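Local coordinates for cadherin-23 (Mus musculus, PDB 5UZ8), which probably mediates calcium-dependent cell adhesion and, as a component of inner-ear tip links, probably carries force to the mechanotransduction machinery of hearing, at residues I12-E21 against I100-D111; N255-E263 against S271-V279. All coordinates share one frame; numbering follows the deposited sequence.

Contact 1: I12-E21 against I100-D111. With CA (calcium ion), chain J; CA (calcium ion), chain K; CA (calcium ion), chain I.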
loop_
_atom_site.group_PDB
_atom_site.type_symbol
_atom_site.label_atom_id
_atom_site.label_comp_id
_atom_site.label_asym_id
_atom_site.label_seq_id
_atom_site.Cartn_x
_atom_site.Cartn_y
_atom_site.Cartn_z
ATOM N N ILE A 12 -12.505 -29.180 44.965
ATOM C CA ILE A 12 -12.063 -28.454 43.798
ATOM C C ILE A 12 -10.553 -28.171 43.917
ATOM O O ILE A 12 -10.087 -27.721 44.973
ATOM C CB ILE A 12 -12.873 -27.138 43.600
ATOM C CG1 ILE A 12 -12.515 -26.428 42.305
ATOM C CG2 ILE A 12 -12.714 -26.182 44.764
ATOM C CD1 ILE A 12 -12.878 -27.221 41.068
ATOM N N THR A 13 -9.796 -28.483 42.856
ATOM C CA THR A 13 -8.335 -28.390 42.913
ATOM C C THR A 13 -7.847 -26.971 42.671
ATOM O O THR A 13 -6.911 -26.535 43.321
ATOM C CB THR A 13 -7.664 -29.310 41.884
ATOM O OG1 THR A 13 -8.218 -29.051 40.591
ATOM C CG2 THR A 13 -7.874 -30.748 42.267
ATOM N N TYR A 14 -8.480 -26.291 41.715
ATOM C CA TYR A 14 -8.222 -24.891 41.381
ATOM C C TYR A 14 -9.448 -24.339 40.665
ATOM O O TYR A 14 -10.266 -25.113 40.155
ATOM C CB TYR A 14 -6.978 -24.742 40.471
ATOM C CG TYR A 14 -7.094 -25.490 39.160
ATOM C CD1 TYR A 14 -7.795 -24.942 38.080
ATOM C CD2 TYR A 14 -6.475 -26.734 38.970
ATOM C CE1 TYR A 14 -7.919 -25.642 36.877
ATOM C CE2 TYR A 14 -6.583 -27.410 37.759
ATOM C CZ TYR A 14 -7.315 -26.846 36.730
ATOM O OH TYR A 14 -7.466 -27.488 35.514
ATOM N N TYR A 15 -9.560 -23.013 40.616
ATOM C CA TYR A 15 -10.593 -22.341 39.829
ATOM C C TYR A 15 -10.044 -21.756 38.536
ATOM O O TYR A 15 -8.892 -21.334 38.472
ATOM C CB TYR A 15 -11.216 -21.199 40.609
ATOM C CG TYR A 15 -11.979 -21.578 41.856
ATOM C CD1 TYR A 15 -13.265 -22.093 41.783
ATOM C CD2 TYR A 15 -11.434 -21.342 43.121
ATOM C CE1 TYR A 15 -13.983 -22.391 42.940
ATOM C CE2 TYR A 15 -12.139 -21.651 44.272
ATOM C CZ TYR A 15 -13.402 -22.176 44.187
ATOM O OH TYR A 15 -14.113 -22.462 45.346
ATOM N N THR A 16 -10.876 -21.723 37.501
ATOM C CA THR A 16 -10.501 -21.030 36.290
ATOM C C THR A 16 -11.721 -20.368 35.642
ATOM O O THR A 16 -12.862 -20.820 35.807
ATOM C CB THR A 16 -9.762 -21.959 35.319
ATOM O OG1 THR A 16 -9.199 -21.189 34.240
ATOM C CG2 THR A 16 -10.724 -23.041 34.742
ATOM N N GLU A 17 -11.461 -19.282 34.913
ATOM C CA GLU A 17 -12.496 -18.582 34.181
ATOM C C GLU A 17 -11.791 -17.843 33.033
ATOM O O GLU A 17 -10.634 -17.418 33.172
ATOM C CB GLU A 17 -13.173 -17.609 35.155
ATOM C CG GLU A 17 -14.629 -17.316 34.995
ATOM C CD GLU A 17 -15.557 -18.513 35.111
ATOM O OE1 GLU A 17 -15.808 -19.053 36.219
ATOM O OE2 GLU A 17 -16.094 -18.875 34.069
ATOM N N ARG A 18 -12.486 -17.715 31.912
ATOM C CA ARG A 18 -12.061 -16.840 30.828
ATOM C C ARG A 18 -12.468 -15.395 31.087
ATOM O O ARG A 18 -13.557 -15.130 31.624
ATOM C CB ARG A 18 -12.657 -17.321 29.514
ATOM C CG ARG A 18 -12.080 -18.636 29.057
ATOM C CD ARG A 18 -13.036 -19.387 28.144
ATOM N NE ARG A 18 -13.218 -18.721 26.856
ATOM C CZ ARG A 18 -12.341 -18.731 25.845
ATOM N NH1 ARG A 18 -11.158 -19.345 25.955
ATOM N NH2 ARG A 18 -12.639 -18.098 24.703
ATOM N N VAL A 19 -11.609 -14.459 30.685
ATOM C CA VAL A 19 -11.876 -13.042 30.838
ATOM C C VAL A 19 -11.497 -12.367 29.528
ATOM O O VAL A 19 -10.370 -12.518 29.057
ATOM C CB VAL A 19 -11.028 -12.442 31.964
ATOM C CG1 VAL A 19 -11.171 -10.933 32.039
ATOM C CG2 VAL A 19 -11.400 -13.092 33.299
ATOM N N LEU A 20 -12.408 -11.592 28.973
ATOM C CA LEU A 20 -12.070 -10.811 27.762
ATOM C C LEU A 20 -11.131 -9.696 28.126
ATOM O O LEU A 20 -11.389 -8.930 29.071
ATOM C CB LEU A 20 -13.307 -10.198 27.126
ATOM C CG LEU A 20 -14.392 -11.150 26.650
ATOM C CD1 LEU A 20 -15.632 -10.358 26.254
ATOM C CD2 LEU A 20 -13.896 -11.973 25.470
ATOM N N GLU A 21 -10.041 -9.561 27.383
ATOM C CA GLU A 21 -9.217 -8.371 27.554
ATOM C C GLU A 21 -10.076 -7.113 27.414
ATOM O O GLU A 21 -11.068 -7.106 26.695
ATOM C CB GLU A 21 -8.041 -8.343 26.588
ATOM C CG GLU A 21 -8.429 -8.172 25.140
ATOM C CD GLU A 21 -7.255 -7.830 24.245
ATOM O OE1 GLU A 21 -7.248 -8.292 23.070
ATOM O OE2 GLU A 21 -6.365 -7.089 24.708
ATOM N N ILE A 100 -6.332 -21.632 47.711
ATOM C CA ILE A 100 -6.504 -22.308 46.448
ATOM C C ILE A 100 -6.048 -21.407 45.302
ATOM O O ILE A 100 -6.209 -20.188 45.385
ATOM C CB ILE A 100 -7.971 -22.732 46.275
ATOM C CG1 ILE A 100 -8.133 -23.660 45.070
ATOM C CG2 ILE A 100 -8.908 -21.538 46.195
ATOM C CD1 ILE A 100 -9.476 -24.345 45.022
ATOM N N PRO A 101 -5.511 -21.995 44.226
ATOM C CA PRO A 101 -5.148 -21.168 43.083
ATOM C C PRO A 101 -6.312 -20.826 42.190
ATOM O O PRO A 101 -7.273 -21.627 42.034
ATOM C CB PRO A 101 -4.121 -22.018 42.310
ATOM C CG PRO A 101 -3.935 -23.268 43.069
ATOM C CD PRO A 101 -4.995 -23.372 44.099
ATOM N N VAL A 102 -6.193 -19.656 41.574
ATOM C CA VAL A 102 -7.098 -19.219 40.523
ATOM C C VAL A 102 -6.288 -18.897 39.278
ATOM O O VAL A 102 -5.224 -18.266 39.360
ATOM C CB VAL A 102 -7.965 -18.004 40.946
ATOM C CG1 VAL A 102 -8.900 -17.588 39.811
ATOM C CG2 VAL A 102 -8.802 -18.340 42.181
ATOM N N TYR A 103 -6.806 -19.339 38.134
ATOM C CA TYR A 103 -6.157 -19.097 36.839
ATOM C C TYR A 103 -7.191 -18.434 35.905
ATOM O O TYR A 103 -8.106 -19.108 35.417
ATOM C CB TYR A 103 -5.639 -20.397 36.223
ATOM C CG TYR A 103 -4.706 -21.222 37.103
ATOM C CD1 TYR A 103 -3.385 -20.847 37.309
ATOM C CD2 TYR A 103 -5.142 -22.393 37.705
ATOM C CE1 TYR A 103 -2.524 -21.601 38.102
ATOM C CE2 TYR A 103 -4.305 -23.139 38.520
ATOM C CZ TYR A 103 -3.004 -22.748 38.712
ATOM O OH TYR A 103 -2.179 -23.536 39.479
ATOM N N LEU A 104 -7.037 -17.132 35.662
ATOM C CA LEU A 104 -7.916 -16.442 34.738
ATOM C C LEU A 104 -7.275 -16.384 33.362
ATOM O O LEU A 104 -6.173 -15.839 33.191
ATOM C CB LEU A 104 -8.280 -15.031 35.231
ATOM C CG LEU A 104 -8.922 -14.937 36.597
ATOM C CD1 LEU A 104 -9.142 -13.458 36.940
ATOM C CD2 LEU A 104 -10.208 -15.732 36.671
ATOM N N GLU A 105 -7.971 -16.959 32.393
ATOM C CA GLU A 105 -7.481 -17.122 31.027
ATOM C C GLU A 105 -7.911 -15.898 30.229
ATOM O O GLU A 105 -9.094 -15.696 29.985
ATOM C CB GLU A 105 -8.090 -18.386 30.426
ATOM C CG GLU A 105 -7.685 -18.733 28.993
ATOM C CD GLU A 105 -8.213 -20.098 28.569
ATOM O OE1 GLU A 105 -9.049 -20.691 29.277
ATOM O OE2 GLU A 105 -7.780 -20.602 27.540
ATOM N N ILE A 106 -6.955 -15.060 29.863
ATOM C CA ILE A 106 -7.296 -13.840 29.134
ATOM C C ILE A 106 -7.598 -14.193 27.669
ATOM O O ILE A 106 -6.885 -14.982 27.047
ATOM C CB ILE A 106 -6.198 -12.764 29.277
ATOM C CG1 ILE A 106 -5.853 -12.507 30.747
ATOM C CG2 ILE A 106 -6.634 -11.459 28.643
ATOM C CD1 ILE A 106 -7.075 -12.290 31.618
ATOM N N VAL A 107 -8.655 -13.592 27.123
ATOM C CA VAL A 107 -9.128 -13.891 25.769
ATOM C C VAL A 107 -8.846 -12.681 24.895
ATOM O O VAL A 107 -9.203 -11.549 25.248
ATOM C CB VAL A 107 -10.625 -14.158 25.779
ATOM C CG1 VAL A 107 -11.157 -14.399 24.372
ATOM C CG2 VAL A 107 -10.919 -15.353 26.675
ATOM N N ASP A 108 -8.184 -12.927 23.772
ATOM C CA ASP A 108 -7.863 -11.884 22.800
ATOM C C ASP A 108 -9.150 -11.363 22.167
ATOM O O ASP A 108 -10.023 -12.150 21.754
ATOM C CB ASP A 108 -6.966 -12.514 21.722
ATOM C CG ASP A 108 -6.492 -11.546 20.647
ATOM O OD1 ASP A 108 -6.205 -10.354 20.945
ATOM O OD2 ASP A 108 -6.322 -12.031 19.492
ATOM N N ILE A 109 -9.241 -10.052 22.034
ATOM C CA ILE A 109 -10.245 -9.409 21.165
ATOM C C ILE A 109 -9.527 -8.684 20.025
ATOM O O ILE A 109 -8.328 -8.410 20.101
ATOM C CB ILE A 109 -11.193 -8.435 21.935
ATOM C CG1 ILE A 109 -10.497 -7.120 22.267
ATOM C CG2 ILE A 109 -11.776 -9.103 23.178
ATOM C CD1 ILE A 109 -11.330 -6.123 23.067
ATOM N N ASN A 110 -10.256 -8.376 18.968
ATOM C CA ASN A 110 -9.676 -7.761 17.807
ATOM C C ASN A 110 -9.608 -6.250 17.986
ATOM O O ASN A 110 -10.366 -5.493 17.357
ATOM C CB ASN A 110 -10.438 -8.145 16.535
ATOM C CG ASN A 110 -9.707 -7.714 15.279
ATOM O OD1 ASN A 110 -8.497 -7.552 15.304
ATOM N ND2 ASN A 110 -10.426 -7.534 14.187
ATOM N N ASP A 111 -8.661 -5.822 18.823
ATOM C CA ASP A 111 -8.505 -4.404 19.167
ATOM C C ASP A 111 -7.281 -3.718 18.534
ATOM O O ASP A 111 -7.000 -2.555 18.854
ATOM C CB ASP A 111 -8.573 -4.181 20.696
ATOM C CG ASP A 111 -7.499 -4.932 21.492
ATOM O OD1 ASP A 111 -6.872 -5.903 21.005
ATOM O OD2 ASP A 111 -7.339 -4.603 22.696
HETATM CA CA CA J . -6.058 -8.125 21.058
HETATM CA CA CA K . -5.258 -5.282 23.562
HETATM CA CA CA I . -6.322 -7.143 14.441
HETATM O O HOH W 1 -10.391 -20.803 31.847
HETATM O O HOH W 2 -4.085 -3.677 22.293
HETATM O O HOH W 3 -5.636 -3.440 25.138
#

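Contact 2: N255-E263 against S271-V279. With CA (calcium ion), chain E.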
loop_
_atom_site.group_PDB
_atom_site.type_symbol
_atom_site.label_atom_id
_atom_site.label_comp_id
_atom_site.label_asym_id
_atom_site.label_seq_id
_atom_site.Cartn_x
_atom_site.Cartn_y
_atom_site.Cartn_z
ATOM N N ASN A 255 14.209 11.645 -26.097
ATOM C CA ASN A 255 13.449 10.705 -26.933
ATOM C C ASN A 255 12.434 11.369 -27.882
ATOM O O ASN A 255 11.944 10.723 -28.813
ATOM C CB ASN A 255 12.777 9.609 -26.085
ATOM C CG ASN A 255 13.785 8.675 -25.431
ATOM O OD1 ASN A 255 14.920 8.542 -25.910
ATOM N ND2 ASN A 255 13.390 8.048 -24.301
ATOM N N SER A 256 12.116 12.637 -27.612
ATOM C CA SER A 256 11.248 13.429 -28.476
ATOM C C SER A 256 11.894 14.740 -28.928
ATOM O O SER A 256 11.221 15.587 -29.521
ATOM C CB SER A 256 9.913 13.693 -27.778
ATOM O OG SER A 256 10.095 14.362 -26.545
ATOM N N GLN A 257 13.199 14.864 -28.758
ATOM C CA GLN A 257 13.939 16.005 -29.309
ATOM C C GLN A 257 14.300 15.726 -30.767
ATOM O O GLN A 257 14.975 14.753 -31.043
ATOM C CB GLN A 257 15.207 16.267 -28.483
ATOM C CG GLN A 257 14.956 17.136 -27.257
ATOM C CD GLN A 257 14.428 18.495 -27.663
ATOM O OE1 GLN A 257 15.144 19.294 -28.285
ATOM N NE2 GLN A 257 13.125 18.727 -27.422
ATOM N N LEU A 258 13.853 16.572 -31.685
ATOM C CA LEU A 258 13.887 16.238 -33.110
ATOM C C LEU A 258 14.892 17.055 -33.873
ATOM O O LEU A 258 15.045 18.264 -33.623
ATOM C CB LEU A 258 12.510 16.476 -33.729
ATOM C CG LEU A 258 11.354 15.713 -33.104
ATOM C CD1 LEU A 258 10.020 16.088 -33.745
ATOM C CD2 LEU A 258 11.601 14.218 -33.196
ATOM N N THR A 259 15.562 16.413 -34.818
ATOM C CA THR A 259 16.430 17.116 -35.721
ATOM C C THR A 259 15.977 16.804 -37.147
ATOM O O THR A 259 15.623 15.657 -37.469
ATOM C CB THR A 259 17.915 16.782 -35.480
ATOM O OG1 THR A 259 18.100 15.383 -35.484
ATOM C CG2 THR A 259 18.357 17.256 -34.124
ATOM N N TYR A 260 15.980 17.825 -37.999
ATOM C CA TYR A 260 15.504 17.714 -39.396
ATOM C C TYR A 260 16.649 17.596 -40.389
ATOM O O TYR A 260 17.707 18.197 -40.223
ATOM C CB TYR A 260 14.681 18.939 -39.767
ATOM C CG TYR A 260 13.479 19.086 -38.896
ATOM C CD1 TYR A 260 12.300 18.408 -39.186
ATOM C CD2 TYR A 260 13.523 19.860 -37.742
ATOM C CE1 TYR A 260 11.188 18.541 -38.360
ATOM C CE2 TYR A 260 12.422 19.970 -36.902
ATOM C CZ TYR A 260 11.257 19.303 -37.219
ATOM O OH TYR A 260 10.146 19.403 -36.383
ATOM N N SER A 261 16.424 16.827 -41.443
ATOM C CA SER A 261 17.366 16.713 -42.526
ATOM C C SER A 261 16.563 16.539 -43.811
ATOM O O SER A 261 15.335 16.301 -43.764
ATOM C CB SER A 261 18.314 15.539 -42.293
ATOM O OG SER A 261 17.587 14.326 -42.140
ATOM N N LEU A 262 17.243 16.722 -44.933
ATOM C CA LEU A 262 16.691 16.446 -46.259
ATOM C C LEU A 262 17.395 15.268 -46.921
ATOM O O LEU A 262 18.607 15.059 -46.732
ATOM C CB LEU A 262 16.881 17.643 -47.178
ATOM C CG LEU A 262 16.264 18.932 -46.675
ATOM C CD1 LEU A 262 16.525 20.080 -47.644
ATOM C CD2 LEU A 262 14.773 18.752 -46.424
ATOM N N GLU A 263 16.635 14.560 -47.749
ATOM C CA GLU A 263 17.126 13.403 -48.517
ATOM C C GLU A 263 16.606 13.447 -49.938
ATOM O O GLU A 263 15.645 14.172 -50.259
ATOM C CB GLU A 263 16.683 12.087 -47.847
ATOM C CG GLU A 263 17.580 11.625 -46.732
ATOM C CD GLU A 263 17.069 10.355 -46.057
ATOM O OE1 GLU A 263 16.133 9.708 -46.583
ATOM O OE2 GLU A 263 17.593 10.016 -44.993
ATOM N N SER A 271 18.315 23.579 -48.129
ATOM C CA SER A 271 18.849 23.274 -46.809
ATOM C C SER A 271 17.728 23.338 -45.809
ATOM O O SER A 271 16.788 24.123 -45.976
ATOM C CB SER A 271 19.910 24.292 -46.408
ATOM O OG SER A 271 21.075 24.105 -47.161
ATOM N N VAL A 272 17.816 22.515 -44.766
ATOM C CA VAL A 272 16.885 22.639 -43.656
ATOM C C VAL A 272 17.680 22.881 -42.377
ATOM O O VAL A 272 18.715 22.230 -42.139
ATOM C CB VAL A 272 15.964 21.420 -43.496
ATOM C CG1 VAL A 272 16.742 20.162 -43.113
ATOM C CG2 VAL A 272 14.869 21.711 -42.483
ATOM N N ASP A 273 17.229 23.843 -41.585
ATOM C CA ASP A 273 17.868 24.113 -40.297
ATOM C C ASP A 273 17.555 22.909 -39.443
ATOM O O ASP A 273 16.382 22.577 -39.250
ATOM C CB ASP A 273 17.264 25.363 -39.656
ATOM C CG ASP A 273 17.954 25.739 -38.336
ATOM O OD1 ASP A 273 17.733 25.066 -37.324
ATOM O OD2 ASP A 273 18.775 26.683 -38.336
ATOM N N MET A 274 18.582 22.264 -38.906
ATOM C CA MET A 274 18.358 21.016 -38.203
ATOM C C MET A 274 17.452 21.144 -36.966
ATOM O O MET A 274 16.781 20.177 -36.619
ATOM C CB MET A 274 19.690 20.340 -37.865
ATOM C CG MET A 274 20.522 20.993 -36.801
ATOM S SD MET A 274 22.111 20.131 -36.588
ATOM C CE MET A 274 21.594 18.443 -36.230
ATOM N N ASP A 275 17.423 22.312 -36.315
ATOM C CA ASP A 275 16.568 22.506 -35.133
ATOM C C ASP A 275 15.223 23.153 -35.412
ATOM O O ASP A 275 14.202 22.711 -34.858
ATOM C CB ASP A 275 17.311 23.293 -34.058
ATOM C CG ASP A 275 18.590 22.607 -33.643
ATOM O OD1 ASP A 275 18.568 21.393 -33.357
ATOM O OD2 ASP A 275 19.634 23.262 -33.619
ATOM N N SER A 276 15.201 24.177 -36.258
ATOM C CA SER A 276 13.974 24.955 -36.463
ATOM C C SER A 276 13.040 24.362 -37.509
ATOM O O SER A 276 11.864 24.706 -37.550
ATOM C CB SER A 276 14.317 26.386 -36.864
ATOM O OG SER A 276 14.707 26.453 -38.211
ATOM N N GLY A 277 13.565 23.516 -38.395
ATOM C CA GLY A 277 12.748 22.983 -39.478
ATOM C C GLY A 277 12.568 23.934 -40.646
ATOM O O GLY A 277 11.845 23.622 -41.582
ATOM N N LEU A 278 13.238 25.077 -40.630
ATOM C CA LEU A 278 13.095 26.019 -41.742
ATOM C C LEU A 278 13.871 25.512 -42.952
ATOM O O LEU A 278 15.091 25.304 -42.869
ATOM C CB LEU A 278 13.610 27.403 -41.360
ATOM C CG LEU A 278 13.618 28.464 -42.482
ATOM C CD1 LEU A 278 12.223 28.662 -43.057
ATOM C CD2 LEU A 278 14.133 29.801 -41.960
ATOM N N VAL A 279 13.162 25.360 -44.066
ATOM C CA VAL A 279 13.773 25.013 -45.353
ATOM C C VAL A 279 14.068 26.312 -46.130
ATOM O O VAL A 279 13.170 27.158 -46.280
ATOM C CB VAL A 279 12.842 24.110 -46.182
ATOM C CG1 VAL A 279 13.438 23.797 -47.555
ATOM C CG2 VAL A 279 12.535 22.804 -45.430
HETATM CA CA CA E . 10.668 9.191 -30.021
HETATM O O HOH W 4 13.376 20.610 -33.255
HETATM O O HOH W 5 16.818 19.843 -32.203
HETATM O O HOH W 6 19.826 19.507 -41.388
#

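Contact 1: I12-E21 against I100-D111
Tyr15 to Leu20 run parallel to Val102 to Val107 in a ladder of backbone hydrogen bonds, the two strand axes inclined at 30°, from Tyr15 N to Pro101 O at one end to Glu21 N on Val107 O at the other. Tyr103 O is shared: Thr16 OG1 donates to it at 2.6 Å, while the bond from Glu17 N is long and weak. With OG1 anti to the backbone N (chi1 -170°), the Thr16 hydroxyl turns toward the partner strand, and a water joins it to Glu105 OE1. On the same face the edge of the Tyr103 ring points at the face of Tyr14, an offset edge-to-face pair with planes 75° apart. The Arg18 guanidinium lies flat over Val107 CG2, and its salt bridge is long, NH1 standing 3.9 Å from Glu105 OE2. On the other face Tyr15, Val19, Val102, Leu104 and Ile106 turn into the beta sandwich. Here A', the second half of the split first strand (6-7 lies in the other sheet), pairs in parallel with the last strand, G, of a cadherin repeat, and the pairing ends in the calcium-binding linker. Ile100 CD1 meets Ile12 CG2 at 3.7 Å, and its CG2 lies at the edge of the Tyr15 ring; an alanine here would probably open a gap beside that ring and leave Ile12 CG2 without its mate. Glu21 reaches out in an extended chain to bridge two calcium ions, OE1 at 2.3 Å from one and OE2 at 2.4 Å from the other. OE1 also accepts Ile109 N on its anti lone pair at 2.9 Å, and OE2 has Tyr76 as a further polar partner. Asp111 spans the same two ions; Asp108 OD1 and Ile109 O join the first, which Glu77 and Asp144 complete.

Contact 2: N255-E263 against S271-V279
Met274 O is gripped by two neighbours on the facing strand: Tyr260 N donates to it at 2.8 Å, in the carbonyl plane and on a lone pair, and the CA-H of Thr259 approaches at 3.2 Å between CA and O. Leu258 O is tied across by two waters, one passing on to Asp275 O and the other to Asp275 OD1. Tyr260 carries the side-chain packing. Its CG lies anti to the carbonyl carbon (chi1 -61°), which lays the ring along the 274-277 turn: Gly277 CA sits over one face in a CH-pi contact, 4.1 Å from the ring centroid, and Asp275 O lies at the edge. Within the turn, Asp273 OD1 accepts from Asp275 N, an Asx turn, and from Ser276 N, an Asx motif, the two reaching it from opposite faces of the carboxylate plane. Further along, Val272 CG1 packs on Leu262 CG at 3.8 Å, and its CG2 on Tyr260 CB. In this cadherin repeat, strand 259-263 is the outermost of its sheet, beside 290-298, and here it meets strand 270-272, outermost in the sheet it forms with 278-281 and 241-244.

Overall arrangement
The two contacts lie in different cadherin repeats of one elongated chain, on opposite sides of its centre, with centres about 84 Å apart and nearest atoms about 48 Å apart. Contact 1 comes first, joining strands 15-20 and 97-107 at the edge of a mixed sheet in the first repeat; contact 2 follows in the third, where it joins an edge strand of the corresponding sheet to the opposing one. The middle repeat lies between them. Contact 1 runs directly into the calcium ions between the first and second repeats; in contact 2 only Asn255 O reaches an ion, between the second and third, ahead of the packing itself, consistent with a rod stiffened by calcium.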